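Local coordinates for transcriptional regulator, MarR family (Silicibacter pomeroyi DSS-3, PDB 3BJ6), which probably acts as a DNA-binding transcription factor, a winged helix-turn-helix regulator of the MarR family that works as a dimer, at the interface of chains A and B. Coordinates in Å, arbitrary orientation; residue numbers count along the deposited sequence, not the author numbering. Chains: chain A/B, Transcriptional regulator, MarR family.

Contact 1: the interface of chains A and B. Residues chain A 11, 14, 134, 137-138, 141; chain B 122, 126, 130-131, 134.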
# COMPACT_ATOMS: atom_id res chain seq x y z
N LEU A 11 15.13 -6.82 -1.41
CA LEU A 11 14.27 -6.08 -0.50
C LEU A 11 13.53 -4.99 -1.27
O LEU A 11 12.33 -4.78 -1.05
CB LEU A 11 15.08 -5.48 0.67
CG LEU A 11 14.26 -4.67 1.71
CD1 LEU A 11 13.16 -5.57 2.30
CD2 LEU A 11 15.15 -4.15 2.80
N ALA A 14 10.60 -6.47 -2.98
CA ALA A 14 9.56 -6.65 -1.97
C ALA A 14 8.87 -5.31 -1.64
O ALA A 14 7.63 -5.22 -1.60
CB ALA A 14 10.15 -7.29 -0.70
N TYR A 134 8.09 -12.37 8.37
CA TYR A 134 7.34 -11.42 7.59
C TYR A 134 6.73 -10.29 8.47
O TYR A 134 6.84 -9.10 8.16
CB TYR A 134 6.22 -12.12 6.79
CG TYR A 134 5.38 -11.12 6.01
CD1 TYR A 134 5.85 -10.57 4.81
CD2 TYR A 134 4.08 -10.74 6.46
CE1 TYR A 134 5.10 -9.64 4.10
CE2 TYR A 134 3.31 -9.81 5.70
CZ TYR A 134 3.83 -9.26 4.56
OH TYR A 134 3.11 -8.34 3.80
N VAL A 137 9.55 -7.93 9.97
CA VAL A 137 10.14 -7.05 8.95
C VAL A 137 9.10 -6.04 8.44
O VAL A 137 9.42 -4.86 8.30
CB VAL A 137 10.80 -7.87 7.81
CG1 VAL A 137 11.35 -6.94 6.69
CG2 VAL A 137 11.92 -8.75 8.38
N GLN A 138 7.87 -6.49 8.19
CA GLN A 138 6.79 -5.57 7.83
C GLN A 138 6.66 -4.40 8.80
O GLN A 138 6.65 -3.24 8.37
CB GLN A 138 5.42 -6.29 7.74
CG GLN A 138 4.24 -5.35 7.30
CD GLN A 138 4.07 -5.23 5.79
OE1 GLN A 138 5.04 -5.32 5.04
NE2 GLN A 138 2.79 -5.10 5.33
N LEU A 141 9.92 -2.21 8.81
CA LEU A 141 9.92 -1.33 7.65
C LEU A 141 8.99 -0.15 7.79
O LEU A 141 9.35 0.96 7.39
CB LEU A 141 9.53 -2.07 6.36
CG LEU A 141 10.62 -2.92 5.69
CD1 LEU A 141 9.95 -3.72 4.59
CD2 LEU A 141 11.80 -2.07 5.14
N PHE B 122 18.88 -0.46 6.83
CA PHE B 122 17.77 -1.17 7.42
C PHE B 122 18.11 -2.66 7.53
O PHE B 122 17.90 -3.28 8.57
CB PHE B 122 16.49 -0.98 6.59
CG PHE B 122 15.37 -1.90 7.05
CD1 PHE B 122 14.56 -1.53 8.13
CD2 PHE B 122 15.17 -3.14 6.45
CE1 PHE B 122 13.55 -2.38 8.61
CE2 PHE B 122 14.15 -4.03 6.94
CZ PHE B 122 13.35 -3.62 8.02
N PHE B 126 18.74 -7.24 10.46
CA PHE B 126 18.05 -8.52 10.26
C PHE B 126 19.00 -9.52 9.63
O PHE B 126 19.99 -9.09 9.00
CB PHE B 126 16.79 -8.33 9.35
CG PHE B 126 15.76 -7.46 9.97
CD1 PHE B 126 14.79 -7.99 10.81
CD2 PHE B 126 15.82 -6.08 9.82
CE1 PHE B 126 13.83 -7.16 11.43
CE2 PHE B 126 14.91 -5.25 10.47
CZ PHE B 126 13.91 -5.80 11.28
N GLU B 130 15.72 -13.87 7.53
CA GLU B 130 14.53 -13.07 7.82
C GLU B 130 14.11 -12.22 6.62
O GLU B 130 12.91 -12.15 6.30
CB GLU B 130 14.80 -12.14 9.01
CG GLU B 130 14.81 -12.89 10.33
CD GLU B 130 15.22 -12.03 11.50
OE1 GLU B 130 16.24 -11.31 11.38
OE2 GLU B 130 14.56 -12.11 12.56
N LEU B 131 15.07 -11.52 6.01
CA LEU B 131 14.70 -10.70 4.84
C LEU B 131 14.20 -11.52 3.66
O LEU B 131 13.30 -11.09 2.93
CB LEU B 131 15.84 -9.77 4.42
CG LEU B 131 16.30 -8.86 5.56
CD1 LEU B 131 17.61 -8.18 5.17
CD2 LEU B 131 15.19 -7.84 5.91
N TYR B 134 10.69 -12.39 4.43
CA TYR B 134 9.86 -11.24 4.12
C TYR B 134 9.54 -11.16 2.60
O TYR B 134 8.39 -11.04 2.19
CB TYR B 134 10.51 -9.93 4.60
CG TYR B 134 9.67 -8.73 4.25
CD1 TYR B 134 8.51 -8.43 4.98
CD2 TYR B 134 10.03 -7.88 3.18
CE1 TYR B 134 7.71 -7.34 4.65
CE2 TYR B 134 9.20 -6.77 2.84
CZ TYR B 134 8.05 -6.52 3.56
OH TYR B 134 7.24 -5.42 3.28

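Contact 2: the interface of chains A and B. Residues chain A 10-11, 13-14, 17; chain B 134-135, 138-139.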
# COMPACT_ATOMS: atom_id res chain seq x y z
N GLN A 10 16.76 -7.43 -3.69
CA GLN A 10 15.63 -8.29 -3.34
C GLN A 10 14.62 -7.53 -2.42
O GLN A 10 13.41 -7.61 -2.62
CB GLN A 10 16.16 -9.55 -2.65
CG GLN A 10 15.05 -10.55 -2.23
CD GLN A 10 15.67 -11.83 -1.62
OE1 GLN A 10 15.83 -12.83 -2.30
NE2 GLN A 10 16.06 -11.76 -0.37
N LEU A 11 15.13 -6.82 -1.41
CA LEU A 11 14.27 -6.08 -0.50
C LEU A 11 13.53 -4.99 -1.27
O LEU A 11 12.33 -4.78 -1.05
CB LEU A 11 15.08 -5.48 0.67
CG LEU A 11 14.26 -4.67 1.71
CD1 LEU A 11 13.16 -5.57 2.30
CD2 LEU A 11 15.15 -4.15 2.80
N GLN A 13 12.59 -5.06 -4.39
CA GLN A 13 11.51 -5.72 -5.12
C GLN A 13 10.32 -6.01 -4.20
O GLN A 13 9.16 -5.80 -4.58
CB GLN A 13 12.04 -7.01 -5.76
CG GLN A 13 11.07 -7.66 -6.74
CD GLN A 13 11.64 -8.96 -7.28
OE1 GLN A 13 11.78 -9.94 -6.54
NE2 GLN A 13 11.99 -8.96 -8.56
N ALA A 14 10.60 -6.47 -2.98
CA ALA A 14 9.56 -6.65 -1.97
C ALA A 14 8.87 -5.31 -1.64
O ALA A 14 7.63 -5.22 -1.60
CB ALA A 14 10.15 -7.29 -0.70
N ALA A 17 6.45 -4.19 -4.20
CA ALA A 17 5.21 -4.98 -4.27
C ALA A 17 4.12 -4.40 -3.36
O ALA A 17 2.97 -4.79 -3.47
CB ALA A 17 5.46 -6.47 -3.90
N TYR B 134 10.69 -12.39 4.43
CA TYR B 134 9.86 -11.24 4.12
C TYR B 134 9.54 -11.16 2.60
O TYR B 134 8.39 -11.04 2.19
CB TYR B 134 10.51 -9.93 4.60
CG TYR B 134 9.67 -8.73 4.25
CD1 TYR B 134 8.51 -8.43 4.98
CD2 TYR B 134 10.03 -7.88 3.18
CE1 TYR B 134 7.71 -7.34 4.65
CE2 TYR B 134 9.20 -6.77 2.84
CZ TYR B 134 8.05 -6.52 3.56
OH TYR B 134 7.24 -5.42 3.28
N HIS B 135 10.57 -11.24 1.76
CA HIS B 135 10.34 -11.16 0.32
C HIS B 135 9.39 -12.27 -0.17
O HIS B 135 8.44 -12.01 -0.95
CB HIS B 135 11.68 -11.21 -0.40
CG HIS B 135 11.58 -11.28 -1.90
ND1 HIS B 135 11.52 -12.47 -2.59
CD2 HIS B 135 11.60 -10.30 -2.85
CE1 HIS B 135 11.48 -12.23 -3.89
NE2 HIS B 135 11.56 -10.92 -4.08
N GLN B 138 5.82 -11.63 1.16
CA GLN B 138 5.30 -10.45 0.48
C GLN B 138 4.79 -10.76 -0.92
O GLN B 138 3.66 -10.39 -1.27
CB GLN B 138 6.38 -9.33 0.39
CG GLN B 138 5.89 -8.04 -0.33
CD GLN B 138 5.19 -7.05 0.59
OE1 GLN B 138 4.57 -7.43 1.58
NE2 GLN B 138 5.34 -5.74 0.30
N LEU B 139 5.62 -11.41 -1.73
CA LEU B 139 5.22 -11.79 -3.09
C LEU B 139 4.11 -12.84 -3.14
O LEU B 139 3.21 -12.77 -4.00
CB LEU B 139 6.43 -12.26 -3.92
CG LEU B 139 7.55 -11.22 -4.22
CD1 LEU B 139 8.33 -11.54 -5.51
CD2 LEU B 139 7.09 -9.81 -4.22

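Contact 1: the interface of chains A and B
A:Tyr134, A:Val137, A:Gln138 and A:Leu141 of helix 128-151, with A:Leu11 and A:Ala14 of helix 5-16, meet B:Tyr134 of the partner's helix 128-151, B:Phe122 at the end of helix 102-123 and B:Phe126 in the loop that follows. The patch is part of a two-fold symmetric helical interface, as expected of a MarR dimer, and is mostly apolar; its twin has the chains exchanged. B:Tyr134 reaches into chain A with CG anti to its backbone N (chi1 179°). Over one face of its ring lies A:Val137, whose CG1 methyl is 3.5 Å from CG of B:Tyr134 and shifted toward the rim. The other branch, CG2, lies over CD1 and CE1 of B:Phe126. A:Ala14 CB comes to the tyrosine rim from the side opposite A:Val137, 3.7 Å from CE2 of B:Tyr134; A:Leu11 CD1 comes to CD2 more loosely from the A:Val137 side. A:Leu141 forks between two rings: CD1 lies over the phenol end of B:Tyr134, on the face that A:Val137 also touches, while CD2 stands centrally over B:Phe122, 3.6 Å from the ring centroid. A:Leu11 CD2 meets that phenylalanine at CD2, their side chains at roughly a right angle. The side chains of A:Tyr134 and B:Tyr134 cross at a slant, CD1 to CD1 at 3.4 Å. A:Gln138 bends at chi2 (87°) to satisfy the polar tip: the phenol OH of B:Tyr134 donates to its amide OE1 at 2.8 Å, almost straight down the carbonyl (178°).

Contact 2: the interface of chains A and B
A:Gln13 and B:His135 are hydrogen-bonded where helix 5-16 of chain A, with A:Ala17 just beyond its end, lies against helix 128-151 of chain B. The imidazole NE2 of B:His135 donates to the amide oxygen OE1 of A:Gln13 at 2.7 Å, with 169° at the hydrogen. The acceptor sits close to the ring plane and the donor lies in the plane of the glutamine carbonyl, so both flat groups, themselves nearly coplanar, are turned favourably for the bond. A:Gln13 gets there as an extended chain, its CG anti to the backbone N (chi1 -170°).

Another hydrogen bond is side chain to main chain. NE2 of B:Gln138 gives its N-H to the carbonyl O of A:Ala14 at 3.0 Å. Here the geometry is less regular: the donor stands above the carbonyl plane, 40° out of it, and does not follow a lone pair. A:Ala14 is in the last turn of its helix, which may leave its O more available to B:Gln138.

Among the face and apolar contacts, the imidazole is sandwiched. A:Gln10 CG rests on one face, offset toward the rim and 3.5 Å from CD2 of B:His135, while B:Leu139 CG of the same chain backs the opposite face. These flanks would restrict rotation of the ring and help keep NE2 directed at A:Gln13. The backbone O of A:Gln10 also comes close to the ring's CD2 carbon. The methyl CB of A:Ala14 approaches that same CD2 of B:His135, at 4.0 Å. At the far end of the patch, the methyl CB of A:Ala17 packs against the CD2 branch of B:Leu139 at 3.7 Å.

Contact 1 and contact 2 are neighbouring parts of one interface, with the centres of their C-alpha atoms about 8 Å apart. They share A:Leu11, A:Ala14 and B:Tyr134. Helix 5-16 of chain A and helix 128-151 of chain B take part in both, while contact 1 adds helix 128-151 of chain A and the end of helix 102-123 of chain B. Gln138 serves both: its OE1 takes the partner's Tyr134 OH in contact 1 and, by the two-fold, its NE2 reaches the partner's Ala14 O in contact 2. Each patch recurs with the chains exchanged, consistent with a dimer built from terminal helices.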